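Local coordinates for versicolorin reductase (Brucella melitensis, PDB 4NIM), which probably catalyses NAD(P)(H)-dependent oxidation or reduction as a member of the short-chain dehydrogenase/reductase family, its natural substrate not established, at residues L43-R48 and A67-V72; R81-E86 and F129-E134; G39-V44 and F91-I96. All coordinates share one frame; numbering follows the deposited sequence. Where two conformers were deposited one is given.

From the N terminus, contact 1 closes first: strand 42-47 runs out, helix 50-63 returns, and strand 66-71 lies beside strand 42-47 as the outermost strand on one edge of the seven-stranded parallel sheet. Contact 3 shares L43 and V44 with contact 1, but its second segment, 91-96, comes later, so the two start from the same stretch, and the loop of contact 1 is the shorter and closes first. Contact 2 opens after contact 1 has closed and joins helix 77-91 to helix 114-142; its segments alternate with those of contact 3, so these two cross. I83 of contact 2 reaches C46, V44 and V72, tying helix 77-91 to the paired strands.

Contact 1 (L43-R48 and A67-V72)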
loop_
_atom_site.group_PDB
_atom_site.type_symbol
_atom_site.label_atom_id
_atom_site.label_comp_id
_atom_site.label_asym_id
_atom_site.label_seq_id
_atom_site.Cartn_x
_atom_site.Cartn_y
_atom_site.Cartn_z
ATOM N N LEU A 43 -13.859 -6.579 3.552
ATOM C CA LEU A 43 -12.689 -6.266 2.793
ATOM C C LEU A 43 -13.125 -5.784 1.429
ATOM O O LEU A 43 -13.986 -6.370 0.797
ATOM C CB LEU A 43 -11.817 -7.504 2.658
ATOM C CG LEU A 43 -11.194 -7.982 3.968
ATOM C CD1 LEU A 43 -10.589 -9.373 3.774
ATOM C CD2 LEU A 43 -10.168 -6.941 4.485
ATOM N N VAL A 44 -12.513 -4.692 0.960
ATOM C CA VAL A 44 -12.716 -4.232 -0.387
ATOM C C VAL A 44 -11.401 -4.449 -1.055
ATOM O O VAL A 44 -10.365 -3.906 -0.601
ATOM C CB VAL A 44 -13.094 -2.739 -0.451
ATOM C CG1 VAL A 44 -13.318 -2.301 -1.885
ATOM C CG2 VAL A 44 -14.370 -2.506 0.343
ATOM N N ILE A 45 -11.431 -5.261 -2.096
ATOM C CA ILE A 45 -10.253 -5.541 -2.895
ATOM C C ILE A 45 -10.436 -5.034 -4.315
ATOM O O ILE A 45 -11.559 -4.744 -4.761
ATOM C CB ILE A 45 -9.892 -7.048 -2.914
ATOM C CG1 ILE A 45 -11.097 -7.907 -3.313
ATOM C CG2 ILE A 45 -9.353 -7.461 -1.546
ATOM C CD1 ILE A 45 -10.700 -9.238 -3.874
ATOM N N CYS A 46 -9.335 -4.916 -5.047
ATOM C CA CYS A 46 -9.413 -4.256 -6.346
ATOM C C CYS A 46 -8.226 -4.505 -7.249
ATOM O O CYS A 46 -7.147 -4.906 -6.799
ATOM C CB CYS A 46 -9.587 -2.739 -6.188
ATOM S SG CYS A 46 -8.222 -1.927 -5.297
ATOM N N GLY A 47 -8.460 -4.284 -8.537
ATOM C CA GLY A 47 -7.478 -4.556 -9.561
ATOM C C GLY A 47 -8.082 -4.574 -10.955
ATOM O O GLY A 47 -9.232 -4.216 -11.153
ATOM N N ARG A 48 -7.273 -4.971 -11.923
ATOM C CA ARG A 48 -7.657 -4.922 -13.310
ATOM C C ARG A 48 -8.432 -6.167 -13.746
ATOM O O ARG A 48 -9.376 -6.059 -14.506
ATOM C CB ARG A 48 -6.414 -4.739 -14.172
ATOM C CG ARG A 48 -5.609 -3.491 -13.792
ATOM C CD ARG A 48 -4.443 -3.280 -14.741
ATOM N NE ARG A 48 -4.954 -3.142 -16.102
ATOM C CZ ARG A 48 -5.212 -1.989 -16.723
ATOM N NH1 ARG A 48 -4.985 -0.810 -16.138
ATOM N NH2 ARG A 48 -5.690 -2.024 -17.963
ATOM N N ALA A 67 -16.604 -9.700 1.180
ATOM C CA ALA A 67 -15.585 -9.164 0.298
ATOM C C ALA A 67 -16.311 -8.539 -0.863
ATOM O O ALA A 67 -17.308 -9.076 -1.325
ATOM C CB ALA A 67 -14.631 -10.274 -0.168
ATOM N N VAL A 68 -15.831 -7.381 -1.278
ATOM C CA VAL A 68 -16.334 -6.670 -2.419
ATOM C C VAL A 68 -15.146 -6.491 -3.324
ATOM O O VAL A 68 -14.078 -6.093 -2.857
ATOM C CB VAL A 68 -16.856 -5.287 -1.988
ATOM C CG1 VAL A 68 -17.093 -4.399 -3.209
ATOM C CG2 VAL A 68 -18.124 -5.470 -1.154
ATOM N N PHE A 69 -15.295 -6.819 -4.600
ATOM C CA PHE A 69 -14.237 -6.551 -5.572
ATOM C C PHE A 69 -14.566 -5.388 -6.484
ATOM O O PHE A 69 -15.683 -5.305 -7.006
ATOM C CB PHE A 69 -13.947 -7.769 -6.422
ATOM C CG PHE A 69 -13.069 -7.464 -7.593
ATOM C CD1 PHE A 69 -11.724 -7.187 -7.403
ATOM C CD2 PHE A 69 -13.592 -7.403 -8.878
ATOM C CE1 PHE A 69 -10.914 -6.901 -8.471
ATOM C CE2 PHE A 69 -12.770 -7.124 -9.941
ATOM C CZ PHE A 69 -11.445 -6.872 -9.726
ATOM N N VAL A 70 -13.601 -4.479 -6.687
ATOM C CA VAL A 70 -13.824 -3.318 -7.555
ATOM C C VAL A 70 -12.826 -3.375 -8.714
ATOM O O VAL A 70 -11.635 -3.463 -8.486
ATOM C CB VAL A 70 -13.663 -1.983 -6.777
ATOM C CG1 VAL A 70 -14.274 -0.820 -7.546
ATOM C CG2 VAL A 70 -14.366 -2.071 -5.421
ATOM N N GLN A 71 -13.324 -3.426 -9.951
ATOM C CA GLN A 71 -12.455 -3.475 -11.095
ATOM C C GLN A 71 -11.981 -2.027 -11.369
ATOM O O GLN A 71 -12.790 -1.120 -11.570
ATOM C CB GLN A 71 -13.183 -4.043 -12.299
ATOM C CG GLN A 71 -12.207 -4.384 -13.411
ATOM C CD GLN A 71 -12.861 -4.910 -14.667
ATOM O OE1 GLN A 71 -14.002 -4.597 -14.971
ATOM N NE2 GLN A 71 -12.133 -5.726 -15.401
ATOM N N VAL A 72 -10.677 -1.796 -11.333
ATOM C CA VAL A 72 -10.155 -0.437 -11.487
ATOM C C VAL A 72 -8.918 -0.315 -12.363
ATOM O O VAL A 72 -8.188 -1.275 -12.580
ATOM C CB VAL A 72 -9.769 0.165 -10.113
ATOM C CG1 VAL A 72 -10.995 0.342 -9.224
ATOM C CG2 VAL A 72 -8.690 -0.681 -9.428
#
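V72, I45 and F69 lose the most surface where strands 42-47 and 66-71 pair in parallel, the two strands of a beta-alpha-beta crossover through helix 50-63 in the Rossmann fold of this family. The axes of the two short strand segments come within 4.6 Å, their N-to-C directions 25° apart. I45 is gripped at both backbone polar atoms: its N donates to V68 O at 2.9 Å, and its O accepts V70 N at 2.8 Å. Its side chain leaves on the face shared with F69, with CG1 between the backbone N and the carbonyl carbon (chi1 52°), and CG1 rests 3.5 Å from V68 O.

The F69 ring turns toward the partner strand. CG is anti to its own backbone N, and the ring reaches the bare backbone of G47, CE1 lying 3.6 Å from G47 N and CZ also near G47 O.

V72, just past the strand end, uses its N to bond G47 O at 2.8 Å, approaching from above the carbonyl plane. On the opposite face from F69, V72 CG2 packs 3.9 Å from C46 CB; further along the same face V44 CG1 meets V70 CG2. I83 of helix 77-91 packs on C46 and V72 from this side. At the exposed end, the extended Q71 side chain brings NE2 to within 2.9 Å of R48 O, a nearly straight bond of 169° with the acceptor in the amide plane.

Contact 2 (R81-E86 and F129-E134)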
loop_
_atom_site.group_PDB
_atom_site.type_symbol
_atom_site.label_atom_id
_atom_site.label_comp_id
_atom_site.label_asym_id
_atom_site.label_seq_id
_atom_site.Cartn_x
_atom_site.Cartn_y
_atom_site.Cartn_z
ATOM N N ARG A 81 -11.315 6.984 -6.248
ATOM C CA ARG A 81 -12.436 7.414 -5.421
ATOM C C ARG A 81 -13.530 6.343 -5.281
ATOM O O ARG A 81 -14.074 6.195 -4.188
ATOM C CB ARG A 81 -13.022 8.718 -5.926
ATOM C CG ARG A 81 -12.019 9.852 -5.839
ATOM C CD ARG A 81 -12.557 11.060 -6.564
ATOM N NE ARG A 81 -11.786 12.213 -6.177
ATOM C CZ ARG A 81 -11.592 13.284 -6.911
ATOM N NH1 ARG A 81 -12.085 13.354 -8.148
ATOM N NH2 ARG A 81 -10.861 14.276 -6.397
ATOM N N ARG A 82 -13.825 5.632 -6.371
ATOM C CA ARG A 82 -14.868 4.594 -6.350
ATOM C C ARG A 82 -14.542 3.446 -5.396
ATOM O O ARG A 82 -15.459 2.855 -4.787
ATOM C CB ARG A 82 -15.153 4.057 -7.757
ATOM C CG ARG A 82 -16.446 3.250 -7.850
ATOM C CD ARG A 82 -16.991 3.198 -9.275
ATOM N NE ARG A 82 -16.038 2.601 -10.200
ATOM C CZ ARG A 82 -15.323 3.294 -11.078
ATOM N NH1 ARG A 82 -15.459 4.614 -11.166
ATOM N NH2 ARG A 82 -14.462 2.660 -11.860
ATOM N N ILE A 83 -13.253 3.127 -5.231
ATOM C CA ILE A 83 -12.867 2.061 -4.324
ATOM C C ILE A 83 -13.352 2.322 -2.910
ATOM O O ILE A 83 -14.008 1.468 -2.240
ATOM C CB ILE A 83 -11.352 1.863 -4.325
ATOM C CG1 ILE A 83 -10.919 1.325 -5.697
ATOM C CG2 ILE A 83 -10.946 0.895 -3.238
ATOM C CD1 ILE A 83 -9.455 1.500 -5.967
ATOM N N VAL A 84 -13.040 3.506 -2.448
ATOM C CA VAL A 84 -13.405 3.903 -1.102
ATOM C C VAL A 84 -14.928 4.115 -1.006
ATOM O O VAL A 84 -15.547 3.664 -0.009
ATOM C CB VAL A 84 -12.634 5.154 -0.648
ATOM C CG1 VAL A 84 -13.145 5.635 0.702
ATOM C CG2 VAL A 84 -11.158 4.854 -0.568
ATOM N N ALA A 85 -15.542 4.693 -2.050
ATOM C CA ALA A 85 -17.013 4.748 -2.116
ATOM C C ALA A 85 -17.674 3.376 -1.954
ATOM O O ALA A 85 -18.743 3.285 -1.361
ATOM C CB ALA A 85 -17.498 5.363 -3.409
ATOM N N GLU A 86 -17.027 2.333 -2.475
ATOM C CA GLU A 86 -17.592 0.989 -2.409
ATOM C C GLU A 86 -17.528 0.420 -1.000
ATOM O O GLU A 86 -18.389 -0.372 -0.615
ATOM C CB GLU A 86 -16.929 0.073 -3.440
ATOM C CG GLU A 86 -17.598 0.128 -4.810
ATOM C CD GLU A 86 -18.936 -0.613 -4.806
ATOM O OE1 GLU A 86 -18.952 -1.859 -4.982
ATOM O OE2 GLU A 86 -19.972 0.034 -4.556
ATOM N N PHE A 129 -2.404 9.156 -2.753
ATOM C CA PHE A 129 -2.920 10.431 -2.339
ATOM C C PHE A 129 -4.463 10.498 -2.301
ATOM O O PHE A 129 -5.053 10.908 -1.289
ATOM C CB PHE A 129 -2.274 11.561 -3.200
ATOM C CG PHE A 129 -2.586 12.950 -2.735
ATOM C CD1 PHE A 129 -3.825 13.554 -2.996
ATOM C CD2 PHE A 129 -1.607 13.691 -2.088
ATOM C CE1 PHE A 129 -4.091 14.849 -2.551
ATOM C CE2 PHE A 129 -1.864 14.953 -1.633
ATOM C CZ PHE A 129 -3.086 15.563 -1.877
ATOM N N PHE A 130 -5.117 10.121 -3.392
ATOM C CA PHE A 130 -6.540 10.281 -3.498
ATOM C C PHE A 130 -7.313 9.164 -2.752
ATOM O O PHE A 130 -8.347 9.438 -2.198
ATOM C CB PHE A 130 -6.965 10.488 -4.954
ATOM C CG PHE A 130 -6.613 11.833 -5.411
ATOM C CD1 PHE A 130 -7.371 12.920 -4.985
ATOM C CD2 PHE A 130 -5.454 12.074 -6.091
ATOM C CE1 PHE A 130 -6.984 14.212 -5.307
ATOM C CE2 PHE A 130 -5.064 13.370 -6.404
ATOM C CZ PHE A 130 -5.852 14.434 -6.030
ATOM N N LEU A 131 -6.717 8.001 -2.603
ATOM C CA LEU A 131 -7.318 6.950 -1.716
ATOM C C LEU A 131 -7.262 7.402 -0.259
ATOM O O LEU A 131 -8.223 7.249 0.498
ATOM C CB LEU A 131 -6.573 5.630 -1.873
ATOM C CG LEU A 131 -6.824 4.954 -3.222
ATOM C CD1 LEU A 131 -5.719 3.960 -3.520
ATOM C CD2 LEU A 131 -8.159 4.257 -3.148
ATOM N N ILE A 132 -6.140 8.032 0.106
ATOM C CA ILE A 132 -5.973 8.564 1.443
ATOM C C ILE A 132 -6.981 9.691 1.681
ATOM O O ILE A 132 -7.627 9.726 2.733
ATOM C CB ILE A 132 -4.528 9.052 1.684
ATOM C CG1 ILE A 132 -3.572 7.858 1.834
ATOM C CG2 ILE A 132 -4.429 9.893 2.956
ATOM C CD1 ILE A 132 -2.098 8.194 1.674
ATOM N N GLN A 133 -7.070 10.623 0.730
ATOM C CA GLN A 133 -8.069 11.707 0.801
ATOM C C GLN A 133 -9.456 11.137 1.128
ATOM O O GLN A 133 -10.149 11.637 2.035
ATOM C CB GLN A 133 -8.090 12.482 -0.497
ATOM C CG GLN A 133 -9.142 13.582 -0.606
ATOM C CD GLN A 133 -8.849 14.502 -1.760
ATOM O OE1 GLN A 133 -7.903 15.320 -1.720
ATOM N NE2 GLN A 133 -9.644 14.404 -2.786
ATOM N N GLU A 134 -9.897 10.179 0.333
ATOM C CA GLU A 134 -11.225 9.630 0.529
ATOM C C GLU A 134 -11.365 8.864 1.841
ATOM O O GLU A 134 -12.425 8.902 2.468
ATOM C CB GLU A 134 -11.644 8.734 -0.653
ATOM C CG GLU A 134 -11.857 9.490 -1.947
ATOM C CD GLU A 134 -12.873 10.605 -1.799
ATOM O OE1 GLU A 134 -13.974 10.372 -1.298
ATOM O OE2 GLU A 134 -12.560 11.757 -2.169
HETATM O O HOH W 1 -15.149 8.078 -2.579
#
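E134 reaches from helix 114-142 to V84 and R81 of helix 77-91, where the axes of the two short helical segments pass 8.9 Å apart at 31°, running roughly parallel. Its CB is wedged against the isopropyl group of V84, 3.7 Å from CG1. A chi1 of -68° sets CG anti to the carbonyl carbon, where E134 CG meets R81 CG at 3.9 Å, the aliphatic parts of two charged residues in contact. A bend at chi2 of -56° then swings CD away from a straight run. At the tip the two oxygens part company. OE1 accepts a hydrogen bond of 2.9 Å from a water that also donates to R81 O, at 2.7 Å, so this water bridges the two helices. OE2 stands 4.1 Å from R81 NE, too far for a salt bridge, and its salt-bridge partner is K137 of its own helix. R81 NH2 reaches the F130 ring, 4.0 Å from CD1, with Q133 NE2 at the guanidinium edge.

Deeper in, toward the sheet, the contact is apolar: L131 CD2 lies 4.0 Å from V84 CG2 and also meets I83 CD1, while L131 itself rests on L97 and N99 of strand 96-99. The interface is therefore divided, hydrocarbon near the sheet and charge near the surface. The two segments share no direct hydrogen bond; water, van der Waals contact and perhaps a weak electrostatic attraction join them across the polar edge.

Contact 3 (G39-V44 and F91-I96); sequences GAQGLV and FGRLDI
F91 lays one face of its ring against G42, whose CA stands 4.0 Å from the ring centroid and 25° off the normal, a CH-pi contact displaced toward the rim at CZ. G42 CA to F91 CZ is the closest approach to the ring, 3.6 Å. The ring lies directly against the backbone here, in the place a CB would take. V44 meets the same ring differently, its CG2 lying at the edge near the ring plane, 4.0 Å from F91 CE2.

At the outer rim the extended side chain of Q41 brings OE1 2.9 Å from R93 NH2 in the conformer described, at the edge of the guanidinium, the two flat groups turned 64° apart.

The second shell sets these groups in place. F91 ends helix 77-91, and G92, at positive phi (79°), turns the chain out of it. R93 then holds D95 by a salt bridge, NH1 to OD2 at 2.9 Å; NH1 also donates to G15 O, while D95 OD2 accepts from I17 N, which ties this loop to the start of strand 17-20. On the other segment, G39 is the C-prime residue of a Schellman motif ending helix 26-37, just before strand 42-47 begins.

Further out, G42 pairs with K16 and A18 while Q41 and L43 pair with K66, so the strand is held on both sides. L43 packs on F35 and A36 of helix 26-37, and L94 inserts against A135, L138 and F139 of helix 114-142.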
loop_
_atom_site.group_PDB
_atom_site.type_symbol
_atom_site.label_atom_id
_atom_site.label_comp_id
_atom_site.label_asym_id
_atom_site.label_seq_id
_atom_site.Cartn_x
_atom_site.Cartn_y
_atom_site.Cartn_z
ATOM N N GLY A 39 -9.956 -12.146 11.201
ATOM C CA GLY A 39 -11.303 -11.771 11.627
ATOM C C GLY A 39 -11.847 -10.508 11.016
ATOM O O GLY A 39 -12.821 -9.941 11.517
ATOM N N ALA A 40 -11.222 -10.005 9.958
ATOM C CA ALA A 40 -11.771 -8.802 9.356
ATOM C C ALA A 40 -13.224 -9.053 8.988
ATOM O O ALA A 40 -13.555 -10.074 8.408
ATOM C CB ALA A 40 -10.970 -8.388 8.140
ATOM N N GLN A 41 -14.083 -8.112 9.340
ATOM C CA GLN A 41 -15.475 -8.147 8.947
ATOM C C GLN A 41 -15.688 -7.962 7.449
ATOM O O GLN A 41 -16.464 -8.687 6.836
ATOM C CB GLN A 41 -16.211 -7.077 9.729
ATOM C CG GLN A 41 -17.722 -7.183 9.633
ATOM C CD GLN A 41 -18.431 -6.202 10.540
ATOM O OE1 GLN A 41 -17.924 -5.806 11.591
ATOM N NE2 GLN A 41 -19.634 -5.809 10.135
ATOM N N GLY A 42 -15.028 -6.973 6.834
ATOM C CA GLY A 42 -15.326 -6.645 5.457
ATOM C C GLY A 42 -14.073 -6.142 4.782
ATOM O O GLY A 42 -13.310 -5.456 5.388
ATOM N N LEU A 43 -13.859 -6.579 3.552
ATOM C CA LEU A 43 -12.689 -6.266 2.793
ATOM C C LEU A 43 -13.125 -5.784 1.429
ATOM O O LEU A 43 -13.986 -6.370 0.797
ATOM C CB LEU A 43 -11.817 -7.504 2.658
ATOM C CG LEU A 43 -11.194 -7.982 3.968
ATOM C CD1 LEU A 43 -10.589 -9.373 3.774
ATOM C CD2 LEU A 43 -10.168 -6.941 4.485
ATOM N N VAL A 44 -12.513 -4.692 0.960
ATOM C CA VAL A 44 -12.716 -4.232 -0.387
ATOM C C VAL A 44 -11.401 -4.449 -1.055
ATOM O O VAL A 44 -10.365 -3.906 -0.601
ATOM C CB VAL A 44 -13.094 -2.739 -0.451
ATOM C CG1 VAL A 44 -13.318 -2.301 -1.885
ATOM C CG2 VAL A 44 -14.370 -2.506 0.343
ATOM N N PHE A 91 -20.401 -1.385 3.418
ATOM C CA PHE A 91 -20.196 -1.551 4.861
ATOM C C PHE A 91 -20.582 -0.362 5.714
ATOM O O PHE A 91 -20.674 -0.485 6.933
ATOM C CB PHE A 91 -18.762 -1.976 5.152
ATOM C CG PHE A 91 -18.343 -3.211 4.393
ATOM C CD1 PHE A 91 -18.980 -4.436 4.626
ATOM C CD2 PHE A 91 -17.386 -3.150 3.428
ATOM C CE1 PHE A 91 -18.615 -5.558 3.907
ATOM C CE2 PHE A 91 -17.019 -4.266 2.707
ATOM C CZ PHE A 91 -17.622 -5.468 2.945
ATOM N N GLY A 92 -20.727 0.814 5.088
ATOM C CA GLY A 92 -21.167 2.046 5.790
ATOM C C GLY A 92 -20.078 2.754 6.588
ATOM O O GLY A 92 -20.345 3.709 7.282
ATOM N N ARG A 93 -18.873 2.210 6.542
ATOM C CA ARG A 93 -17.739 2.762 7.281
ATOM C C ARG A 93 -16.423 2.193 6.732
ATOM O O ARG A 93 -16.432 1.269 5.899
ATOM C CB ARG A 93 -17.867 2.419 8.777
ATOM C CG ARG A 93 -18.114 0.932 9.055
ATOM C CD ARG A 93 -18.415 0.647 10.516
ATOM N NE ARG A 93 -18.615 -0.773 10.766
ATOM C CZ ARG A 93 -17.678 -1.610 11.208
ATOM N NH1 ARG A 93 -16.451 -1.182 11.472
ATOM N NH2 ARG A 93 -17.975 -2.889 11.378
ATOM N N LEU A 94 -15.313 2.764 7.192
ATOM C CA LEU A 94 -13.980 2.287 6.856
ATOM C C LEU A 94 -13.098 2.353 8.106
ATOM O O LEU A 94 -13.179 3.298 8.899
ATOM C CB LEU A 94 -13.352 3.115 5.725
ATOM C CG LEU A 94 -12.027 2.565 5.191
ATOM C CD1 LEU A 94 -12.204 1.169 4.590
ATOM C CD2 LEU A 94 -11.466 3.543 4.166
ATOM N N ASP A 95 -12.238 1.355 8.281
ATOM C CA ASP A 95 -11.300 1.335 9.431
ATOM C C ASP A 95 -9.844 1.402 9.023
ATOM O O ASP A 95 -9.046 2.002 9.734
ATOM C CB ASP A 95 -11.486 0.083 10.301
ATOM C CG ASP A 95 -12.806 0.073 11.015
ATOM O OD1 ASP A 95 -13.040 0.979 11.823
ATOM O OD2 ASP A 95 -13.652 -0.795 10.715
ATOM N N ILE A 96 -9.500 0.747 7.912
ATOM C CA ILE A 96 -8.124 0.554 7.492
ATOM C C ILE A 96 -8.016 0.788 5.992
ATOM O O ILE A 96 -8.875 0.310 5.253
ATOM C CB ILE A 96 -7.669 -0.888 7.836
ATOM C CG1 ILE A 96 -7.679 -1.138 9.361
ATOM C CG2 ILE A 96 -6.323 -1.200 7.268
ATOM C CD1 ILE A 96 -7.582 -2.602 9.800
#